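Local coordinates for aminopeptidase (Aneurinibacillus sp., PDB 2EK9), which probably removes residues from the amino end of peptides as a zinc-dependent aminopeptidase of peptidase family M28, at residues 222-227 / 295-300. Sequence-based numbering, arbitrary orientation.
Sequences IIIIGS and IGMFQL
I223 and F298 meet on one face of a pair of parallel strands, 222-227 and 295-300, a worked example of how a parallel ladder sorts its side chains. From I224 onward the ladder is regular: I224 N gives a nearly straight bond to G296 O (170°), and I224 O, F298 O and G226 O accept from F298 N, G226 N and L300 N in turn; at the start, I295 N to I222 O is bent (133°). I223 splits its two branches between different partners. Its side chain crosses that of I295 at an angle, CG1 to CG1 3.6 Å. With chi1 at -74°, CG1 lies beside the backbone N and CG2 anti to it; CG2 reaches CD2 of the F298 ring at 4.0 Å, coming in obliquely. The ring also has I224 O at its edge, near its plane. An alanine in place of I223 would keep neither branch, and would probably open a gap between I295 and the F298 ring. Farther along this face, I225 and L300 lie side by side, pointing the same way, with I225 CG2 3.7 Å from L300 CD1. The other face pairs I224 with M297, whose CG rests 3.6 Å from I224 CB before the bent chain turns away. Q299 folds back until OE1 is 3.2 Å from G226 C, and its NE2 bonds to S346 OG. As in related zinc exopeptidases, the strand ends lead into metal ligands, here H228 and D301, next in the chain after the two segments. Helix 382-400 packs against I223, F298 and L300, helix 238-255 against S227 and L300, and helix 348-352 against M297 and Q299; strand 263-269 continues the sheet beyond 222-227, strand 358-364 beyond 295-300.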
loop_
_atom_site.group_PDB
_atom_site.type_symbol
_atom_site.label_atom_id
_atom_site.label_comp_id
_atom_site.label_asym_id
_atom_site.label_seq_id
_atom_site.Cartn_x
_atom_site.Cartn_y
_atom_site.Cartn_z
ATOM N N ILE A 222 -6.237 6.470 -22.498
ATOM C CA ILE A 222 -5.133 5.832 -21.798
ATOM C C ILE A 222 -5.682 4.999 -20.639
ATOM O O ILE A 222 -6.624 5.408 -19.951
ATOM C CB ILE A 222 -4.159 6.875 -21.186
ATOM C CG1 ILE A 222 -3.522 7.729 -22.280
ATOM C CG2 ILE A 222 -3.085 6.166 -20.372
ATOM C CD1 ILE A 222 -2.689 8.885 -21.728
ATOM N N ILE A 223 -5.099 3.822 -20.438
ATOM C CA ILE A 223 -5.481 2.965 -19.324
ATOM C C ILE A 223 -4.198 2.550 -18.610
ATOM O O ILE A 223 -3.222 2.175 -19.253
ATOM C CB ILE A 223 -6.230 1.692 -19.775
ATOM C CG1 ILE A 223 -7.656 2.047 -20.208
ATOM C CG2 ILE A 223 -6.244 0.678 -18.634
ATOM C CD1 ILE A 223 -8.539 0.835 -20.502
ATOM N N ILE A 224 -4.210 2.636 -17.283
ATOM C CA ILE A 224 -3.058 2.274 -16.464
ATOM C C ILE A 224 -3.354 0.993 -15.692
ATOM O O ILE A 224 -4.428 0.846 -15.102
ATOM C CB ILE A 224 -2.725 3.378 -15.417
ATOM C CG1 ILE A 224 -2.408 4.708 -16.112
ATOM C CG2 ILE A 224 -1.541 2.937 -14.546
ATOM C CD1 ILE A 224 -1.060 4.754 -16.775
ATOM N N ILE A 225 -2.402 0.064 -15.723
ATOM C CA ILE A 225 -2.510 -1.194 -14.993
ATOM C C ILE A 225 -1.277 -1.213 -14.104
ATOM O O ILE A 225 -0.139 -1.205 -14.600
ATOM C CB ILE A 225 -2.461 -2.436 -15.917
ATOM C CG1 ILE A 225 -3.597 -2.396 -16.948
ATOM C CG2 ILE A 225 -2.581 -3.701 -15.079
ATOM C CD1 ILE A 225 -3.306 -1.534 -18.165
ATOM N N GLY A 226 -1.492 -1.225 -12.794
ATOM C CA GLY A 226 -0.361 -1.212 -11.885
ATOM C C GLY A 226 -0.344 -2.209 -10.742
ATOM O O GLY A 226 -1.316 -2.929 -10.480
ATOM N N SER A 227 0.800 -2.232 -10.066
ATOM C CA SER A 227 1.060 -3.090 -8.916
ATOM C C SER A 227 2.322 -2.512 -8.284
ATOM O O SER A 227 2.967 -1.655 -8.888
ATOM C CB SER A 227 1.325 -4.523 -9.377
ATOM O OG SER A 227 2.367 -4.562 -10.342
ATOM N N ILE A 295 -8.759 7.083 -18.962
ATOM C CA ILE A 295 -10.109 6.625 -18.657
ATOM C C ILE A 295 -10.194 5.671 -17.474
ATOM O O ILE A 295 -11.280 5.429 -16.944
ATOM C CB ILE A 295 -10.772 5.970 -19.897
ATOM C CG1 ILE A 295 -9.975 4.748 -20.358
ATOM C CG2 ILE A 295 -10.854 6.987 -21.030
ATOM C CD1 ILE A 295 -10.624 4.016 -21.530
ATOM N N GLY A 296 -9.051 5.147 -17.044
ATOM C CA GLY A 296 -9.067 4.238 -15.915
ATOM C C GLY A 296 -7.722 3.701 -15.465
ATOM O O GLY A 296 -6.791 3.557 -16.260
ATOM N N MET A 297 -7.625 3.414 -14.171
ATOM C CA MET A 297 -6.411 2.852 -13.593
ATOM C C MET A 297 -6.796 1.623 -12.768
ATOM O O MET A 297 -7.622 1.700 -11.854
ATOM C CB MET A 297 -5.692 3.897 -12.731
ATOM C CG MET A 297 -4.328 3.463 -12.170
ATOM S SD MET A 297 -4.465 2.489 -10.660
ATOM C CE MET A 297 -5.227 3.645 -9.664
ATOM N N PHE A 298 -6.216 0.482 -13.132
ATOM C CA PHE A 298 -6.468 -0.790 -12.462
ATOM C C PHE A 298 -5.275 -1.126 -11.561
ATOM O O PHE A 298 -4.160 -1.299 -12.058
ATOM C CB PHE A 298 -6.620 -1.917 -13.498
ATOM C CG PHE A 298 -7.853 -1.814 -14.359
ATOM C CD1 PHE A 298 -8.889 -2.737 -14.221
ATOM C CD2 PHE A 298 -7.972 -0.815 -15.323
ATOM C CE1 PHE A 298 -10.022 -2.671 -15.029
ATOM C CE2 PHE A 298 -9.106 -0.739 -16.139
ATOM C CZ PHE A 298 -10.131 -1.668 -15.991
ATOM N N GLN A 299 -5.502 -1.204 -10.248
ATOM C CA GLN A 299 -4.435 -1.557 -9.312
ATOM C C GLN A 299 -4.587 -3.018 -8.872
ATOM O O GLN A 299 -5.654 -3.447 -8.425
ATOM C CB GLN A 299 -4.455 -0.633 -8.083
ATOM C CG GLN A 299 -3.456 -1.005 -6.969
ATOM C CD GLN A 299 -1.993 -0.817 -7.356
ATOM O OE1 GLN A 299 -1.670 -0.417 -8.481
ATOM N NE2 GLN A 299 -1.098 -1.108 -6.417
ATOM N N LEU A 300 -3.508 -3.775 -9.021
ATOM C CA LEU A 300 -3.477 -5.189 -8.661
ATOM C C LEU A 300 -2.603 -5.350 -7.428
ATOM O O LEU A 300 -1.391 -5.185 -7.502
ATOM C CB LEU A 300 -2.889 -6.001 -9.820
ATOM C CG LEU A 300 -3.724 -6.014 -11.103
ATOM C CD1 LEU A 300 -2.819 -6.111 -12.317
ATOM C CD2 LEU A 300 -4.699 -7.191 -11.057
#